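Local structure of putative transcriptional regulator (Streptomyces coelicolor, 2ZB9) at residues 30-35 with 68-73; 81-86 with 138-143; 90-95 with 196-201; 100-105 with 172-177; 117-122 with 130-135. The protein probably binds regulatory DNA through a helix-turn-helix motif and controls transcription, as expected of a dimeric member of the TetR family. One frame throughout, in Å; residues are numbered along the deposited sequence.

Interaction 1 of 5, residues 30-35 with 68-73; sequences HAVGEL and GALALD
Val32 and Leu70 are brought together by the way each turns about its first side-chain bond. In Val32 CG1 lies anti to the backbone N (chi1 176°), which leaves CG2 beside that N, and with CB directed toward segment 68-73 the two methyls divide the work. Leu70 leaves its helix to one side, but with CG also opposite the backbone N (chi1 -177°) the side chain carries CD1 across the gap. There CG2 of Val32 packs 3.7 Å from CD1 of Leu70. The other methyl, CG1 of Val32, rests 3.5 Å from the backbone O of Leu70 and also skirts CA of Ala71. A short, beta-branched valine suits this place because it offers one methyl to a side chain and one to the backbone. The backbones come nearest here, CA of Ala71 lying 6.9 Å from CA of Val32; the methyl of Ala71 is turned away, so Val32 meets its backbone. Leucine supplies the reach. This buried apolar contact joins helix 20-39 to helix 67-83 inside the small helical DNA-binding domain of the TetR family. Val49 of helix 46-53, in the predicted helix-turn-helix motif, touches both Val32 and Leu70, and Leu44 closes in on Val32 and Ala71.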
# COMPACT_ATOMS: atom_id res chain seq x y z
N HIS A 30 -27.31 0.51 2.12
CA HIS A 30 -27.41 1.84 1.52
C HIS A 30 -27.31 2.89 2.63
O HIS A 30 -26.63 3.91 2.47
CB HIS A 30 -28.75 2.02 0.80
CG HIS A 30 -28.94 3.39 0.23
ND1 HIS A 30 -28.34 3.80 -0.94
CD2 HIS A 30 -29.62 4.46 0.70
CE1 HIS A 30 -28.64 5.06 -1.17
NE2 HIS A 30 -29.41 5.49 -0.19
N ALA A 31 -27.98 2.64 3.75
CA ALA A 31 -27.93 3.58 4.87
C ALA A 31 -26.50 3.66 5.40
O ALA A 31 -26.03 4.74 5.75
CB ALA A 31 -28.88 3.14 5.98
N VAL A 32 -25.82 2.52 5.48
CA VAL A 32 -24.45 2.51 5.98
C VAL A 32 -23.52 3.34 5.08
O VAL A 32 -22.74 4.15 5.57
CB VAL A 32 -23.88 1.08 6.05
CG1 VAL A 32 -22.41 1.13 6.47
CG2 VAL A 32 -24.69 0.25 7.03
N GLY A 33 -23.63 3.13 3.77
CA GLY A 33 -22.80 3.85 2.84
C GLY A 33 -23.00 5.35 2.92
O GLY A 33 -22.04 6.12 2.88
N GLU A 34 -24.27 5.76 3.04
CA GLU A 34 -24.63 7.17 3.12
C GLU A 34 -24.04 7.83 4.38
O GLU A 34 -23.49 8.93 4.32
CB GLU A 34 -26.16 7.32 3.12
CG GLU A 34 -26.72 8.11 4.30
CD GLU A 34 -27.95 7.46 4.92
OE1 GLU A 34 -29.02 7.46 4.27
OE2 GLU A 34 -27.84 6.95 6.07
N LEU A 35 -24.18 7.15 5.51
CA LEU A 35 -23.67 7.66 6.78
C LEU A 35 -22.15 7.67 6.77
O LEU A 35 -21.51 8.65 7.14
CB LEU A 35 -24.18 6.79 7.93
CG LEU A 35 -23.81 7.19 9.35
CD1 LEU A 35 -24.32 8.60 9.64
CD2 LEU A 35 -24.42 6.19 10.33
N GLY A 68 -16.41 -3.05 12.18
CA GLY A 68 -15.51 -3.12 11.05
C GLY A 68 -16.17 -3.73 9.83
O GLY A 68 -16.09 -3.19 8.73
N ALA A 69 -16.82 -4.87 10.03
CA ALA A 69 -17.52 -5.56 8.94
C ALA A 69 -18.65 -4.70 8.39
O ALA A 69 -18.91 -4.69 7.19
CB ALA A 69 -18.07 -6.89 9.42
N LEU A 70 -19.33 -3.98 9.28
CA LEU A 70 -20.43 -3.12 8.88
C LEU A 70 -19.93 -2.01 7.96
O LEU A 70 -20.48 -1.79 6.88
CB LEU A 70 -21.11 -2.50 10.11
CG LEU A 70 -22.32 -1.62 9.82
CD1 LEU A 70 -23.45 -2.46 9.25
CD2 LEU A 70 -22.78 -0.94 11.11
N ALA A 71 -18.87 -1.33 8.38
CA ALA A 71 -18.30 -0.25 7.59
C ALA A 71 -17.77 -0.74 6.24
O ALA A 71 -18.08 -0.14 5.21
CB ALA A 71 -17.20 0.44 8.37
N LEU A 72 -16.98 -1.81 6.25
CA LEU A 72 -16.39 -2.35 5.01
C LEU A 72 -17.42 -2.81 3.99
O LEU A 72 -17.29 -2.53 2.80
CB LEU A 72 -15.46 -3.54 5.31
CG LEU A 72 -13.97 -3.37 5.67
CD1 LEU A 72 -13.33 -2.32 4.76
CD2 LEU A 72 -13.81 -2.97 7.11
N ASP A 73 -18.44 -3.53 4.44
CA ASP A 73 -19.47 -4.01 3.54
C ASP A 73 -20.25 -2.82 2.97
O ASP A 73 -20.54 -2.78 1.77
CB ASP A 73 -20.42 -4.97 4.27
CG ASP A 73 -21.13 -5.93 3.34
OD1 ASP A 73 -20.86 -5.92 2.11
OD2 ASP A 73 -21.97 -6.72 3.84

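Interaction 2 of 5, residues 81-86 with 138-143; sequences DTLAFP and AQRRAL
Leu83 and Phe85 face segment 138-143, a regular stretch of helix 126-153, from a backbone that is changing course: a loosely bonded helical turn gives way at Ala84 to extended chain. The approach tightens along this path, from 8.9 Å between CA of Leu83 and CA of Arg140 to 7.6 Å between CA of Phe85 and CA of Leu143. Arg140 sets off to the side of its helix, and bends at chi2 (-60°) and chi3 fold its guanidinium group back over Leu83. NH2 of Arg140 donates to the backbone O of Leu83 at 3.1 Å, moderately bent at 143° and reaching the oxygen from above the carbonyl plane. The side chain of Leu83 covers one guanidinium face, CD1 standing 4.2 Å over its centre. Phe85 lies beside the cation, its ring plane only 17° from that of the guanidinium, with CE1 3.8 Å from NH2 of Arg140. The same ring borders Leu143, CE1 to CB 4.2 Å. Arginine thus combines a polar tip with a flat surface that apolar groups can cover. A methionine in place of Arg140 would probably leave Leu83 O without one of its donors and the Phe85 ring without the charged, flat group that lies nearly parallel to it. Gln98 of helix 91-108 also donates to Leu83 O, Phe76 of helix 67-83 touches Arg140, and the Phe85 ring meets Trp171 of helix 163-179.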
# COMPACT_ATOMS: atom_id res chain seq x y z
N ASP A 81 -20.57 0.79 -8.04
CA ASP A 81 -20.93 1.28 -9.37
C ASP A 81 -19.87 2.21 -9.94
O ASP A 81 -19.48 2.11 -11.10
CB ASP A 81 -22.27 2.01 -9.32
CG ASP A 81 -23.44 1.06 -9.10
OD1 ASP A 81 -24.60 1.53 -9.16
OD2 ASP A 81 -23.21 -0.14 -8.87
N THR A 82 -19.42 3.14 -9.11
CA THR A 82 -18.41 4.11 -9.50
C THR A 82 -17.07 3.46 -9.87
O THR A 82 -16.37 3.96 -10.75
CB THR A 82 -18.17 5.12 -8.36
OG1 THR A 82 -19.43 5.67 -7.95
CG2 THR A 82 -17.26 6.24 -8.82
N LEU A 83 -16.72 2.36 -9.21
CA LEU A 83 -15.45 1.70 -9.48
C LEU A 83 -15.54 0.49 -10.41
O LEU A 83 -14.54 -0.20 -10.63
CB LEU A 83 -14.77 1.27 -8.17
CG LEU A 83 -14.44 2.39 -7.17
CD1 LEU A 83 -13.68 1.80 -5.99
CD2 LEU A 83 -13.61 3.47 -7.86
N ALA A 84 -16.72 0.25 -10.96
CA ALA A 84 -16.91 -0.87 -11.88
C ALA A 84 -16.01 -0.71 -13.11
O ALA A 84 -15.69 0.41 -13.52
CB ALA A 84 -18.39 -0.95 -12.32
N PHE A 85 -15.62 -1.84 -13.71
CA PHE A 85 -14.74 -1.82 -14.87
C PHE A 85 -15.43 -1.74 -16.22
O PHE A 85 -16.25 -2.58 -16.57
CB PHE A 85 -13.82 -3.05 -14.89
CG PHE A 85 -12.69 -2.98 -13.91
CD1 PHE A 85 -12.88 -3.32 -12.57
CD2 PHE A 85 -11.44 -2.52 -14.32
CE1 PHE A 85 -11.85 -3.19 -11.65
CE2 PHE A 85 -10.41 -2.39 -13.40
CZ PHE A 85 -10.61 -2.73 -12.06
N PRO A 86 -15.09 -0.71 -17.01
CA PRO A 86 -15.71 -0.61 -18.33
C PRO A 86 -15.13 -1.80 -19.10
O PRO A 86 -13.99 -2.19 -18.85
CB PRO A 86 -15.18 0.71 -18.87
CG PRO A 86 -14.86 1.50 -17.64
CD PRO A 86 -14.24 0.46 -16.74
N ALA A 138 -10.39 -8.43 -1.42
CA ALA A 138 -10.42 -9.66 -2.20
C ALA A 138 -11.33 -9.52 -3.42
O ALA A 138 -10.97 -9.92 -4.52
CB ALA A 138 -10.88 -10.84 -1.34
N GLN A 139 -12.52 -8.96 -3.21
CA GLN A 139 -13.47 -8.77 -4.29
C GLN A 139 -13.01 -7.68 -5.27
O GLN A 139 -13.21 -7.81 -6.46
CB GLN A 139 -14.85 -8.40 -3.74
CG GLN A 139 -15.38 -9.34 -2.68
CD GLN A 139 -16.67 -8.82 -2.06
OE1 GLN A 139 -17.72 -8.82 -2.70
NE2 GLN A 139 -16.58 -8.36 -0.81
N ARG A 140 -12.39 -6.61 -4.77
CA ARG A 140 -11.93 -5.56 -5.68
C ARG A 140 -10.90 -6.20 -6.61
O ARG A 140 -10.95 -6.00 -7.83
CB ARG A 140 -11.27 -4.40 -4.91
CG ARG A 140 -12.19 -3.57 -4.03
CD ARG A 140 -13.32 -2.89 -4.80
NE ARG A 140 -12.91 -2.49 -6.15
CZ ARG A 140 -13.77 -2.22 -7.13
NH1 ARG A 140 -15.08 -2.30 -6.91
NH2 ARG A 140 -13.32 -1.94 -8.35
N ARG A 141 -9.98 -6.96 -6.03
CA ARG A 141 -8.95 -7.65 -6.80
C ARG A 141 -9.51 -8.56 -7.87
O ARG A 141 -9.03 -8.56 -9.00
CB ARG A 141 -8.06 -8.49 -5.90
CG ARG A 141 -6.97 -7.74 -5.22
CD ARG A 141 -5.89 -8.71 -4.80
NE ARG A 141 -4.77 -7.99 -4.24
CZ ARG A 141 -3.56 -7.94 -4.78
NH1 ARG A 141 -3.30 -8.58 -5.92
NH2 ARG A 141 -2.62 -7.24 -4.18
N ALA A 142 -10.50 -9.37 -7.50
CA ALA A 142 -11.11 -10.31 -8.43
C ALA A 142 -11.74 -9.55 -9.59
O ALA A 142 -11.67 -9.98 -10.73
CB ALA A 142 -12.17 -11.16 -7.72
N LEU A 143 -12.35 -8.41 -9.28
CA LEU A 143 -12.99 -7.57 -10.29
C LEU A 143 -11.92 -7.05 -11.26
O LEU A 143 -12.10 -7.07 -12.48
CB LEU A 143 -13.70 -6.39 -9.60
CG LEU A 143 -15.23 -6.23 -9.61
CD1 LEU A 143 -15.96 -7.52 -9.96
CD2 LEU A 143 -15.66 -5.70 -8.24

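Interaction 3 of 5, residues 90-95 with 196-201; sequences DVRADL and NLLDGV
Arg92 grips Asp199 end-on with two nitrogens, one to each carboxylate oxygen. NH2 of Arg92 donates to OD1 of Asp199 at 2.8 Å along an almost straight line (176°), and NH1 of Arg92 reaches OD2 at 3.1 Å, nearly as straight. Both oxygens are met on their syn side and lie close to the guanidinium plane; the two planar groups are tilted by 22°, so the paired bonds hold the groups nearly flat to one another. Arg92 gets there by extending from the helix with CG opposite the backbone N (chi1 -174°) and then bending at chi3. The bend lays the guanidinium over Leu198, whose CD2 sits 4.0 Å from its plane, above the centre. The same methyl packs 3.7 Å from CB of Arg92, and behind it CD1 of Leu198 stands 4.4 Å from CD2 of Leu95. A serine in place of Arg92 would probably leave the Asp199 carboxylate without its paired partner and strip the cover from Leu198. Just upstream, Asp90 is the N-cap of helix 91-108, its OD1 accepting from Ala93 N at 2.9 Å. Helix 187-199 gives way to Gly200, whose positive phi suits a residue lacking CB, and whose O bonds Arg158 of the second subunit. Arg92 lies in the first turn of its helix and Asp199 in the last turn of another; a positive charge near a helix N-terminus and a negative one near a C-terminus are each likely to be unfavourable with the helix dipole. Pairing them probably offsets both, while Leu198 and Leu95 pack on the buried side.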
# COMPACT_ATOMS: atom_id res chain seq x y z
N ASP A 90 -11.13 -2.14 -25.20
CA ASP A 90 -9.90 -1.34 -25.27
C ASP A 90 -9.35 -1.30 -23.84
O ASP A 90 -9.72 -0.42 -23.06
CB ASP A 90 -10.20 0.08 -25.76
CG ASP A 90 -8.93 0.92 -25.93
OD1 ASP A 90 -7.97 0.75 -25.15
OD2 ASP A 90 -8.90 1.78 -26.84
N VAL A 91 -8.47 -2.23 -23.51
CA VAL A 91 -7.92 -2.29 -22.16
C VAL A 91 -7.23 -1.01 -21.69
O VAL A 91 -7.32 -0.66 -20.52
CB VAL A 91 -6.97 -3.50 -21.99
CG1 VAL A 91 -5.71 -3.32 -22.84
CG2 VAL A 91 -6.63 -3.68 -20.52
N ARG A 92 -6.56 -0.30 -22.59
CA ARG A 92 -5.87 0.92 -22.21
C ARG A 92 -6.88 1.98 -21.77
O ARG A 92 -6.76 2.56 -20.70
CB ARG A 92 -5.03 1.46 -23.37
CG ARG A 92 -4.16 2.67 -23.00
CD ARG A 92 -3.45 3.23 -24.23
NE ARG A 92 -2.59 2.23 -24.85
CZ ARG A 92 -1.27 2.16 -24.68
NH1 ARG A 92 -0.65 3.04 -23.90
NH2 ARG A 92 -0.57 1.21 -25.29
N ALA A 93 -7.88 2.23 -22.62
CA ALA A 93 -8.91 3.22 -22.32
C ALA A 93 -9.71 2.85 -21.08
O ALA A 93 -9.96 3.70 -20.23
CB ALA A 93 -9.85 3.37 -23.51
N ASP A 94 -10.12 1.59 -20.97
CA ASP A 94 -10.90 1.15 -19.82
C ASP A 94 -10.11 1.26 -18.52
O ASP A 94 -10.64 1.73 -17.50
CB ASP A 94 -11.38 -0.29 -20.02
CG ASP A 94 -12.27 -0.45 -21.24
OD1 ASP A 94 -12.81 0.56 -21.74
OD2 ASP A 94 -12.43 -1.60 -21.71
N LEU A 95 -8.85 0.85 -18.56
CA LEU A 95 -7.99 0.92 -17.38
C LEU A 95 -7.81 2.38 -16.94
O LEU A 95 -7.86 2.68 -15.74
CB LEU A 95 -6.63 0.28 -17.71
CG LEU A 95 -6.04 -0.83 -16.82
CD1 LEU A 95 -7.12 -1.76 -16.29
CD2 LEU A 95 -5.02 -1.61 -17.65
N ASN A 196 3.39 2.93 -18.62
CA ASN A 196 4.62 2.22 -18.26
C ASN A 196 4.43 0.72 -18.40
O ASN A 196 5.26 0.02 -18.98
CB ASN A 196 5.03 2.52 -16.82
CG ASN A 196 5.57 3.91 -16.64
OD1 ASN A 196 5.98 4.56 -17.60
ND2 ASN A 196 5.60 4.38 -15.40
N LEU A 197 3.33 0.24 -17.84
CA LEU A 197 3.01 -1.17 -17.84
C LEU A 197 2.68 -1.73 -19.22
O LEU A 197 3.24 -2.73 -19.65
CB LEU A 197 1.84 -1.40 -16.90
CG LEU A 197 1.94 -2.53 -15.88
CD1 LEU A 197 3.37 -2.70 -15.38
CD2 LEU A 197 0.99 -2.20 -14.74
N LEU A 198 1.76 -1.07 -19.91
CA LEU A 198 1.35 -1.51 -21.24
C LEU A 198 2.45 -1.37 -22.28
O LEU A 198 2.68 -2.29 -23.06
CB LEU A 198 0.10 -0.72 -21.68
CG LEU A 198 -1.30 -1.29 -21.42
CD1 LEU A 198 -1.38 -1.99 -20.09
CD2 LEU A 198 -2.32 -0.16 -21.50
N ASP A 199 3.14 -0.23 -22.28
CA ASP A 199 4.19 0.01 -23.27
C ASP A 199 5.61 -0.40 -22.84
O ASP A 199 6.49 -0.54 -23.68
CB ASP A 199 4.19 1.49 -23.68
CG ASP A 199 2.83 1.96 -24.20
OD1 ASP A 199 2.17 1.20 -24.93
OD2 ASP A 199 2.41 3.10 -23.88
N GLY A 200 5.81 -0.59 -21.54
CA GLY A 200 7.14 -0.96 -21.07
C GLY A 200 7.95 0.31 -20.91
O GLY A 200 7.62 1.33 -21.51
N VAL A 201 9.02 0.27 -20.11
CA VAL A 201 9.84 1.45 -19.87
C VAL A 201 11.23 1.39 -20.52
O VAL A 201 12.07 2.25 -20.25
CB VAL A 201 10.01 1.72 -18.36
CG1 VAL A 201 8.64 1.91 -17.71
CG2 VAL A 201 10.77 0.58 -17.70

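Interaction 4 of 5, residues 100-105 with 172-177; sequences RAFTHV and GAVYHR
The phenol oxygen of Tyr175 lies against the rim of Phe102, with OH 3.8 Å from both CE1 and CZ of that ring; these are packing contacts rather than bonds. The same rim points at the phenol ring itself: CZ of Phe102 is 3.7 Å from CZ of Tyr175, placed above the ring toward its margin. The two form a T-shaped pair, the edge of Phe102 directed at the face of Tyr175, with centroids 5.4 Å apart and planes at 71°. Phe102 can reach so far because CG lies opposite its backbone N (chi1 177°) and the ring is directed from helix 91-108 toward segment 172-177. The CB of Tyr175 leaves helix 163-179 to one flank, and with CG beside its backbone N (chi1 -83°) the ring swings round to offer a face. Val174 fills the other corner of the rim, its CG1 3.6 Å from CE2 of Phe102 while its CB lies in the plane of that ring. A flat phenylalanine can thus slide past the branched valine and still meet the tyrosine. Trp171 adds a second edge-to-face partner for Phe102, and the ring of His176 of the second subunit lies nearly parallel to that of Tyr175, which ties this core to the dimer interface. The weakly positive hydrogens at the rim of Phe102 face the electron-rich phenol, so the buried join probably gains electrostatic direction as well as dispersion.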
# COMPACT_ATOMS: atom_id res chain seq x y z
N ARG A 100 -8.96 6.44 -13.02
CA ARG A 100 -9.31 7.84 -12.76
C ARG A 100 -10.50 7.96 -11.82
O ARG A 100 -10.53 8.83 -10.95
CB ARG A 100 -9.59 8.58 -14.08
CG ARG A 100 -8.30 9.01 -14.78
CD ARG A 100 -8.51 9.40 -16.23
NE ARG A 100 -7.22 9.70 -16.84
CZ ARG A 100 -6.97 9.71 -18.15
NH1 ARG A 100 -7.93 9.44 -19.03
NH2 ARG A 100 -5.74 9.99 -18.58
N ALA A 101 -11.49 7.09 -11.99
CA ALA A 101 -12.65 7.12 -11.10
C ALA A 101 -12.15 6.72 -9.70
O ALA A 101 -12.58 7.28 -8.68
CB ALA A 101 -13.72 6.14 -11.60
N PHE A 102 -11.22 5.77 -9.66
CA PHE A 102 -10.64 5.30 -8.40
C PHE A 102 -9.90 6.45 -7.72
O PHE A 102 -10.06 6.68 -6.52
CB PHE A 102 -9.66 4.15 -8.68
CG PHE A 102 -8.96 3.65 -7.45
CD1 PHE A 102 -9.67 2.97 -6.46
CD2 PHE A 102 -7.59 3.82 -7.29
CE1 PHE A 102 -9.01 2.46 -5.33
CE2 PHE A 102 -6.92 3.33 -6.17
CZ PHE A 102 -7.64 2.65 -5.19
N THR A 103 -9.08 7.15 -8.49
CA THR A 103 -8.32 8.28 -7.98
C THR A 103 -9.24 9.37 -7.46
O THR A 103 -8.97 9.98 -6.42
CB THR A 103 -7.38 8.84 -9.07
OG1 THR A 103 -6.33 7.90 -9.32
CG2 THR A 103 -6.76 10.17 -8.63
N HIS A 104 -10.32 9.63 -8.18
CA HIS A 104 -11.27 10.65 -7.76
C HIS A 104 -11.83 10.26 -6.39
O HIS A 104 -11.86 11.07 -5.46
CB HIS A 104 -12.41 10.77 -8.76
CG HIS A 104 -13.49 11.72 -8.33
ND1 HIS A 104 -13.38 13.09 -8.47
CD2 HIS A 104 -14.68 11.50 -7.73
CE1 HIS A 104 -14.46 13.67 -7.97
NE2 HIS A 104 -15.26 12.73 -7.51
N VAL A 105 -12.28 9.01 -6.27
CA VAL A 105 -12.82 8.52 -5.01
C VAL A 105 -11.82 8.65 -3.87
O VAL A 105 -12.15 9.14 -2.79
CB VAL A 105 -13.24 7.03 -5.11
CG1 VAL A 105 -13.51 6.46 -3.71
CG2 VAL A 105 -14.49 6.90 -5.97
N GLY A 172 -2.24 -1.00 -6.43
CA GLY A 172 -1.31 -1.08 -5.32
C GLY A 172 -0.38 0.12 -5.27
O GLY A 172 -0.07 0.62 -4.19
N ALA A 173 0.08 0.55 -6.44
CA ALA A 173 0.97 1.71 -6.57
C ALA A 173 0.28 2.97 -6.06
O ALA A 173 0.90 3.82 -5.44
CB ALA A 173 1.39 1.91 -8.03
N VAL A 174 -1.02 3.09 -6.35
CA VAL A 174 -1.80 4.24 -5.91
C VAL A 174 -1.96 4.19 -4.39
O VAL A 174 -1.74 5.18 -3.69
CB VAL A 174 -3.22 4.25 -6.54
CG1 VAL A 174 -4.01 5.46 -6.05
CG2 VAL A 174 -3.11 4.26 -8.06
N TYR A 175 -2.37 3.03 -3.87
CA TYR A 175 -2.53 2.86 -2.44
C TYR A 175 -1.23 3.23 -1.73
O TYR A 175 -1.24 3.91 -0.70
CB TYR A 175 -2.87 1.40 -2.09
CG TYR A 175 -4.33 1.03 -2.23
CD1 TYR A 175 -5.30 1.60 -1.41
CD2 TYR A 175 -4.74 0.08 -3.17
CE1 TYR A 175 -6.65 1.24 -1.52
CE2 TYR A 175 -6.09 -0.29 -3.29
CZ TYR A 175 -7.03 0.30 -2.46
OH TYR A 175 -8.36 -0.04 -2.58
N HIS A 176 -0.11 2.80 -2.29
CA HIS A 176 1.18 3.08 -1.67
C HIS A 176 1.48 4.57 -1.61
O HIS A 176 1.91 5.08 -0.57
CB HIS A 176 2.30 2.36 -2.41
CG HIS A 176 3.66 2.64 -1.87
ND1 HIS A 176 4.56 3.45 -2.51
CD2 HIS A 176 4.27 2.22 -0.73
CE1 HIS A 176 5.67 3.53 -1.79
NE2 HIS A 176 5.52 2.79 -0.71
N ARG A 177 1.26 5.28 -2.70
CA ARG A 177 1.54 6.70 -2.69
C ARG A 177 0.53 7.39 -1.77
O ARG A 177 0.83 8.43 -1.18
CB ARG A 177 1.48 7.28 -4.12
CG ARG A 177 2.11 8.65 -4.24
CD ARG A 177 2.26 9.13 -5.69
NE ARG A 177 3.43 8.60 -6.38
CZ ARG A 177 3.96 9.14 -7.47
NH1 ARG A 177 3.41 10.23 -8.00
NH2 ARG A 177 5.03 8.61 -8.05

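Interaction 5 of 5, residues 117-122 with 130-135; sequences ELIGAA and TAYRQL
Leu118 and Ile119 sit on regular helix, while Tyr132, across from them, comes just before a wider pi-type turn at 133-135. The contact is carried by the one large ring of Tyr132, inserted against two aliphatic neighbours. With CG opposite the backbone N (chi1 -172°), the ring leaves its helix toward segment 117-122 and carries its hydroxyl up to the side chain of Ile119. There both CG1 and CD1 of Ile119 lie 3.3 Å from OH of Tyr132. Further along the ring, CG1 of Ile119 is 3.5 Å from CZ of Tyr132, a slanting approach of the isoleucine chain to the ring. Leu118 touches the inner part, its CB 4.4 Å from CD1 of Tyr132. Isoleucine suits the outer place because its ethyl arm reaches along the phenol end, and leucine meets the base of the ring with little more than CB. Leu72 of helix 67-83 touches both Leu118 and Tyr132, and Ile180 of the second subunit packs on Ile119 and Tyr132, extending the apolar core into the dimer. Helices 110-122 and 126-153 follow one another through a very short connection, and this is core packing between consecutive helices of the all-helical C-terminal domain of the TetR family.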
# COMPACT_ATOMS: atom_id res chain seq x y z
N GLU A 117 -7.54 4.70 6.56
CA GLU A 117 -7.52 4.58 8.01
C GLU A 117 -7.90 3.17 8.44
O GLU A 117 -7.47 2.71 9.50
CB GLU A 117 -8.44 5.62 8.66
CG GLU A 117 -7.89 7.04 8.53
CD GLU A 117 -8.61 8.05 9.41
OE1 GLU A 117 -8.25 9.25 9.36
OE2 GLU A 117 -9.53 7.65 10.15
N LEU A 118 -8.71 2.49 7.64
CA LEU A 118 -9.09 1.11 7.96
C LEU A 118 -7.88 0.21 7.67
O LEU A 118 -7.62 -0.75 8.40
CB LEU A 118 -10.29 0.68 7.12
CG LEU A 118 -11.65 1.22 7.58
CD1 LEU A 118 -12.72 0.90 6.54
CD2 LEU A 118 -11.99 0.60 8.92
N ILE A 119 -7.16 0.52 6.60
CA ILE A 119 -5.97 -0.25 6.25
C ILE A 119 -4.98 -0.08 7.40
O ILE A 119 -4.32 -1.03 7.83
CB ILE A 119 -5.34 0.28 4.94
CG1 ILE A 119 -6.25 -0.04 3.76
CG2 ILE A 119 -3.95 -0.35 4.73
CD1 ILE A 119 -5.85 0.64 2.47
N GLY A 120 -4.88 1.15 7.89
CA GLY A 120 -3.97 1.43 8.99
C GLY A 120 -4.31 0.65 10.24
O GLY A 120 -3.45 0.02 10.84
N ALA A 121 -5.58 0.70 10.63
CA ALA A 121 -6.02 -0.02 11.83
C ALA A 121 -5.82 -1.53 11.69
O ALA A 121 -5.47 -2.21 12.65
CB ALA A 121 -7.51 0.30 12.11
N ALA A 122 -6.04 -2.04 10.48
CA ALA A 122 -5.89 -3.46 10.21
C ALA A 122 -4.49 -3.98 10.52
O ALA A 122 -4.32 -5.16 10.82
CB ALA A 122 -6.21 -3.75 8.75
N THR A 130 -8.77 -9.36 8.48
CA THR A 130 -9.50 -10.44 7.83
C THR A 130 -10.77 -9.93 7.16
O THR A 130 -11.10 -10.32 6.05
CB THR A 130 -9.87 -11.55 8.84
OG1 THR A 130 -8.67 -12.20 9.28
CG2 THR A 130 -10.80 -12.58 8.21
N ALA A 131 -11.49 -9.04 7.85
CA ALA A 131 -12.72 -8.47 7.32
C ALA A 131 -12.43 -7.56 6.12
O ALA A 131 -13.22 -7.49 5.17
CB ALA A 131 -13.44 -7.68 8.40
N TYR A 132 -11.31 -6.85 6.16
CA TYR A 132 -10.94 -5.96 5.07
C TYR A 132 -10.80 -6.76 3.77
O TYR A 132 -11.28 -6.35 2.70
CB TYR A 132 -9.63 -5.25 5.39
CG TYR A 132 -9.28 -4.17 4.39
CD1 TYR A 132 -9.71 -2.85 4.58
CD2 TYR A 132 -8.55 -4.47 3.24
CE1 TYR A 132 -9.42 -1.86 3.64
CE2 TYR A 132 -8.25 -3.48 2.30
CZ TYR A 132 -8.69 -2.18 2.51
OH TYR A 132 -8.40 -1.22 1.57
N ARG A 133 -10.15 -7.92 3.86
CA ARG A 133 -9.97 -8.78 2.69
C ARG A 133 -11.28 -9.43 2.24
O ARG A 133 -11.64 -9.40 1.06
CB ARG A 133 -8.95 -9.89 2.99
CG ARG A 133 -7.51 -9.40 3.19
CD ARG A 133 -6.50 -10.55 3.09
NE ARG A 133 -6.58 -11.46 4.24
CZ ARG A 133 -6.09 -11.19 5.44
NH1 ARG A 133 -5.48 -10.04 5.68
NH2 ARG A 133 -6.22 -12.08 6.43
N GLN A 134 -12.01 -10.01 3.19
CA GLN A 134 -13.26 -10.69 2.85
C GLN A 134 -14.37 -9.80 2.34
O GLN A 134 -15.13 -10.20 1.46
CB GLN A 134 -13.77 -11.49 4.06
CG GLN A 134 -12.96 -12.76 4.31
CD GLN A 134 -13.36 -13.49 5.59
OE1 GLN A 134 -12.88 -14.59 5.86
NE2 GLN A 134 -14.23 -12.88 6.39
N LEU A 135 -14.47 -8.59 2.87
CA LEU A 135 -15.54 -7.68 2.47
C LEU A 135 -15.15 -6.61 1.45
O LEU A 135 -16.02 -6.01 0.82
CB LEU A 135 -16.14 -7.04 3.72
CG LEU A 135 -16.70 -8.05 4.73
CD1 LEU A 135 -17.07 -7.33 6.03
CD2 LEU A 135 -17.91 -8.76 4.14

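Overall arrangement
The five contacts run along an all-helical chain, from the DNA-binding end at interaction 1 to the far end at interaction 3, the centres of these two lying about 33 Å apart. Helix 67-83 serves both interactions 1 and 2, helix 91-108 both 3 and 4, and helix 126-153 both 2 and 5. Interaction 1 closes before the others open; interaction 2 alternates along the chain with 3 and 4, interaction 5 is nested within the loops closed by 2, 3 and 4, and interaction 4 within that of 3. Interactions 1 and 5 touch, their centres about 13 Å apart, joining the two domains. Interactions 2 to 5 all touch the second subunit, and helix 67-83 could carry changes between the two regions.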